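Side-chain contacts in SusD homolog (Bacteroides thetaiotaomicron, PDB 3EHM), which probably binds mucin O-glycans as a SusD-like outer membrane lipoprotein and so serves their use by this gut bacterium: residues S319-S322 with Y323-K326; W453-Y456 with R457-G460. All coordinates share one frame; numbering follows the deposited sequence.

Contact 1 (S319-S322 with Y323-K326); sequences SETS and YSAK
The ring of Tyr323 has the hydroxyl of Ser322 over one face, with OG of Ser322 3.8 Å from CD2 of Tyr323. Tyr297, at the end of strand 295-297, meets the same tyrosine edge-to-face. Ser322 and Tyr323 are the corner residues of a type I beta turn that runs from Thr321 to Ser324. The turn lies in the surface loop between strands 304-306 and 339-342. Its closing bond is Ser324 N to Thr321 O, 2.9 Å, and the donor sits above the carbonyl plane. Ser324 OG gives the same oxygen a second bond of 2.6 Å, in the carbonyl plane and on a lone pair. One serine thus holds the carbonyl by both its backbone and its hydroxyl. The hydroxyl can do this because OG lies between the backbone N and the carbonyl carbon (chi1 75°). There it also accepts from Lys326 N, which makes an ST turn at the start of the next, 3-10 segment. Thr321 OG1 is used in a similar way and accepts from Tyr323 N at 3.1 Å. Glu320 and Lys326, on either side of the turn in sequence, also meet through their charges. Lys326 is fully extended and crosses Glu320, with CD of Lys326 3.6 Å from CB of Glu320. The salt bridge from NZ of Lys326 to OE1 of Glu320 is a weak hydrogen bond at 3.3 Å. Outside the turn, Arg271 NH2 is hydrogen-bonded to Lys326 O and Asn70 ND2 to Ser319 O. Packing is tight where CB of Ser319 lies 3.4 Å from CB of Ser324.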
loop_
_atom_site.group_PDB
_atom_site.type_symbol
_atom_site.label_atom_id
_atom_site.label_comp_id
_atom_site.label_asym_id
_atom_site.label_seq_id
_atom_site.Cartn_x
_atom_site.Cartn_y
_atom_site.Cartn_z
ATOM N N SER A 319 -13.078 -7.047 22.264
ATOM C CA SER A 319 -14.063 -6.672 23.272
ATOM C C SER A 319 -15.218 -5.931 22.607
ATOM O O SER A 319 -15.045 -5.315 21.552
ATOM C CB SER A 319 -13.423 -5.792 24.346
ATOM O OG SER A 319 -14.389 -5.398 25.306
ATOM N N GLU A 320 -16.396 -5.987 23.221
ATOM C CA GLU A 320 -17.563 -5.330 22.651
ATOM C C GLU A 320 -18.361 -4.468 23.625
ATOM O O GLU A 320 -19.505 -4.123 23.344
ATOM C CB GLU A 320 -18.488 -6.376 22.022
ATOM C CG GLU A 320 -17.801 -7.248 20.978
ATOM C CD GLU A 320 -18.770 -8.130 20.213
ATOM O OE1 GLU A 320 -19.648 -7.588 19.511
ATOM O OE2 GLU A 320 -18.652 -9.368 20.311
ATOM N N THR A 321 -17.769 -4.111 24.760
ATOM C CA THR A 321 -18.480 -3.278 25.729
ATOM C C THR A 321 -18.437 -1.823 25.278
ATOM O O THR A 321 -17.712 -1.477 24.347
ATOM C CB THR A 321 -17.849 -3.360 27.118
ATOM O OG1 THR A 321 -16.644 -2.590 27.138
ATOM C CG2 THR A 321 -17.524 -4.806 27.465
ATOM N N SER A 322 -19.205 -0.970 25.946
ATOM C CA SER A 322 -19.244 0.447 25.599
ATOM C C SER A 322 -17.898 1.130 25.849
ATOM O O SER A 322 -17.667 2.242 25.381
ATOM C CB SER A 322 -20.328 1.160 26.407
ATOM O OG SER A 322 -19.975 1.210 27.777
ATOM N N TYR A 323 -17.021 0.466 26.595
ATOM C CA TYR A 323 -15.697 1.009 26.899
ATOM C C TYR A 323 -14.625 0.328 26.045
ATOM O O TYR A 323 -13.435 0.556 26.245
ATOM C CB TYR A 323 -15.350 0.776 28.375
ATOM C CG TYR A 323 -16.134 1.607 29.367
ATOM C CD1 TYR A 323 -15.919 2.979 29.484
ATOM C CD2 TYR A 323 -17.077 1.015 30.207
ATOM C CE1 TYR A 323 -16.620 3.744 30.419
ATOM C CE2 TYR A 323 -17.787 1.769 31.143
ATOM C CZ TYR A 323 -17.552 3.131 31.243
ATOM O OH TYR A 323 -18.247 3.878 32.167
ATOM N N SER A 324 -15.047 -0.499 25.093
ATOM C CA SER A 324 -14.105 -1.247 24.260
ATOM C C SER A 324 -13.761 -0.629 22.914
ATOM O O SER A 324 -14.372 0.346 22.483
ATOM C CB SER A 324 -14.650 -2.649 24.009
ATOM O OG SER A 324 -15.701 -2.591 23.062
ATOM N N ALA A 325 -12.787 -1.237 22.239
ATOM C CA ALA A 325 -12.354 -0.765 20.933
ATOM C C ALA A 325 -13.460 -0.958 19.901
ATOM O O ALA A 325 -13.362 -0.456 18.783
ATOM C CB ALA A 325 -11.084 -1.498 20.499
ATOM N N LYS A 326 -14.512 -1.686 20.265
ATOM C CA LYS A 326 -15.611 -1.878 19.329
ATOM C C LYS A 326 -16.158 -0.504 18.980
ATOM O O LYS A 326 -16.630 -0.277 17.866
ATOM C CB LYS A 326 -16.729 -2.739 19.934
ATOM C CG LYS A 326 -17.976 -2.798 19.046
ATOM C CD LYS A 326 -19.027 -3.780 19.545
ATOM C CE LYS A 326 -20.270 -3.735 18.654
ATOM N NZ LYS A 326 -21.292 -4.750 19.046
#

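Contact 2 (W453-Y456 with R457-G460); sequences WTEY and RRTG
Trp453 and Arg457 meet one helical turn apart because their first torsions send them to the same place. CG of Trp453 is anti to the backbone N (chi1 178°), while CG of Arg457 lies beside its own N (chi1 -73°), and a bend at chi3 turns the guanidinium over the indole. The two groups stack with planes 17° apart and centres 3.7 Å apart, a cation-pi contact. CD of Arg457 adds a CH-pi contact over the five-membered ring. NE of Arg457 also bonds to Trp453 O at 3.1 Å, which fixes the rotation of the guanidinium. This bond and the backbone N-H of Arg457 reach that oxygen from opposite faces of its plane. Outside the pair, Arg457 NH1 bonds to Asp138 O and Glu487 O, and Trp453 NE1 to Pro486 O. A leucine in place of Trp453 would probably leave the guanidinium without its flat partner and Pro486 O without its indole donor. On another side of the helix, Arg458 grips Glu455 side-on, with NH2 to OE1 at 2.6 Å and NE to OE2 at 2.9 Å. Both carboxylate oxygens are met on the syn side. Lys441 and Arg214 also pair with Glu455, and Glu353 with Arg458, so the buried charges form a network. The methyl CG2 of Thr459 lies over the Arg458 guanidinium, 3.4 Å above its plane. Gly460 N bonds to Tyr456 O at 2.6 Å. Such a glycine with positive phi, directly after the last helical residue, is a common way to end an alpha helix, here helix 449-459.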
loop_
_atom_site.group_PDB
_atom_site.type_symbol
_atom_site.label_atom_id
_atom_site.label_comp_id
_atom_site.label_asym_id
_atom_site.label_seq_id
_atom_site.Cartn_x
_atom_site.Cartn_y
_atom_site.Cartn_z
ATOM N N TRP A 453 3.293 0.684 3.747
ATOM C CA TRP A 453 4.158 -0.226 4.481
ATOM C C TRP A 453 5.476 -0.409 3.726
ATOM O O TRP A 453 6.546 -0.460 4.327
ATOM C CB TRP A 453 3.450 -1.569 4.670
ATOM C CG TRP A 453 4.264 -2.598 5.373
ATOM C CD1 TRP A 453 5.146 -2.392 6.397
ATOM C CD2 TRP A 453 4.232 -4.009 5.149
ATOM N NE1 TRP A 453 5.663 -3.591 6.826
ATOM C CE2 TRP A 453 5.119 -4.602 6.077
ATOM C CE3 TRP A 453 3.536 -4.835 4.255
ATOM C CZ2 TRP A 453 5.330 -5.981 6.137
ATOM C CZ3 TRP A 453 3.747 -6.212 4.317
ATOM C CH2 TRP A 453 4.637 -6.768 5.253
ATOM N N THR A 454 5.390 -0.498 2.403
ATOM C CA THR A 454 6.579 -0.643 1.568
ATOM C C THR A 454 7.440 0.617 1.667
ATOM O O THR A 454 8.661 0.538 1.833
ATOM C CB THR A 454 6.192 -0.869 0.089
ATOM O OG1 THR A 454 5.479 -2.105 -0.029
ATOM C CG2 THR A 454 7.429 -0.918 -0.795
ATOM N N GLU A 455 6.805 1.781 1.573
ATOM C CA GLU A 455 7.543 3.033 1.644
ATOM C C GLU A 455 8.194 3.260 2.998
ATOM O O GLU A 455 9.275 3.843 3.074
ATOM C CB GLU A 455 6.637 4.209 1.269
ATOM C CG GLU A 455 6.399 4.290 -0.227
ATOM C CD GLU A 455 7.688 4.544 -0.998
ATOM O OE1 GLU A 455 8.095 5.720 -1.107
ATOM O OE2 GLU A 455 8.306 3.569 -1.479
ATOM N N TYR A 456 7.549 2.807 4.068
ATOM C CA TYR A 456 8.131 2.953 5.399
ATOM C C TYR A 456 9.386 2.086 5.498
ATOM O O TYR A 456 10.434 2.535 5.962
ATOM C CB TYR A 456 7.152 2.516 6.488
ATOM C CG TYR A 456 7.819 2.395 7.842
ATOM C CD1 TYR A 456 8.122 3.529 8.597
ATOM C CD2 TYR A 456 8.213 1.147 8.336
ATOM C CE1 TYR A 456 8.806 3.428 9.810
ATOM C CE2 TYR A 456 8.898 1.033 9.546
ATOM C CZ TYR A 456 9.191 2.178 10.276
ATOM O OH TYR A 456 9.871 2.076 11.467
ATOM N N ARG A 457 9.270 0.836 5.070
ATOM C CA ARG A 457 10.398 -0.088 5.109
ATOM C C ARG A 457 11.567 0.399 4.258
ATOM O O ARG A 457 12.730 0.211 4.619
ATOM C CB ARG A 457 9.959 -1.475 4.638
ATOM C CG ARG A 457 9.080 -2.228 5.632
ATOM C CD ARG A 457 8.600 -3.541 5.037
ATOM N NE ARG A 457 7.568 -3.333 4.024
ATOM C CZ ARG A 457 7.223 -4.238 3.115
ATOM N NH1 ARG A 457 7.834 -5.416 3.082
ATOM N NH2 ARG A 457 6.261 -3.974 2.242
ATOM N N ARG A 458 11.263 1.034 3.130
ATOM C CA ARG A 458 12.312 1.536 2.246
ATOM C C ARG A 458 13.039 2.754 2.809
ATOM O O ARG A 458 14.271 2.813 2.780
ATOM C CB ARG A 458 11.731 1.904 0.873
ATOM C CG ARG A 458 12.739 2.573 -0.071
ATOM C CD ARG A 458 12.114 2.933 -1.421
ATOM N NE ARG A 458 11.188 4.067 -1.359
ATOM C CZ ARG A 458 11.548 5.341 -1.480
ATOM N NH1 ARG A 458 12.824 5.657 -1.672
ATOM N NH2 ARG A 458 10.631 6.302 -1.419
ATOM N N THR A 459 12.273 3.706 3.340
ATOM C CA THR A 459 12.825 4.961 3.853
ATOM C C THR A 459 12.958 5.129 5.362
ATOM O O THR A 459 13.825 5.870 5.831
ATOM C CB THR A 459 11.988 6.149 3.363
ATOM O OG1 THR A 459 10.729 6.155 4.049
ATOM C CG2 THR A 459 11.736 6.040 1.864
ATOM N N GLY A 460 12.089 4.472 6.118
ATOM C CA GLY A 460 12.123 4.614 7.562
ATOM C C GLY A 460 11.114 5.667 7.986
ATOM O O GLY A 460 10.992 5.987 9.169
HETATM O O HOH W 1 12.276 4.567 11.025
#

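Contacts 1 and 2 are separate. Their centres are 32 Å apart and their nearest atoms about 21 Å, and they follow one another along the chain. Contact 1 is a surface feature, centred 29 Å from the centre of the chain, in a loop next to short two-stranded sheets. Contact 2 is centred 10 Å from the chain centre, among the helices that make up much of this SusD-like protein. The difference shows in their charges: one weak pair at the surface in 319-326 against a buried network joining 453-460 to helices 197-215, 344-356 and 429-445. Contact 1 shapes a surface loop, and contact 2 joins helix 449-459 to its neighbours.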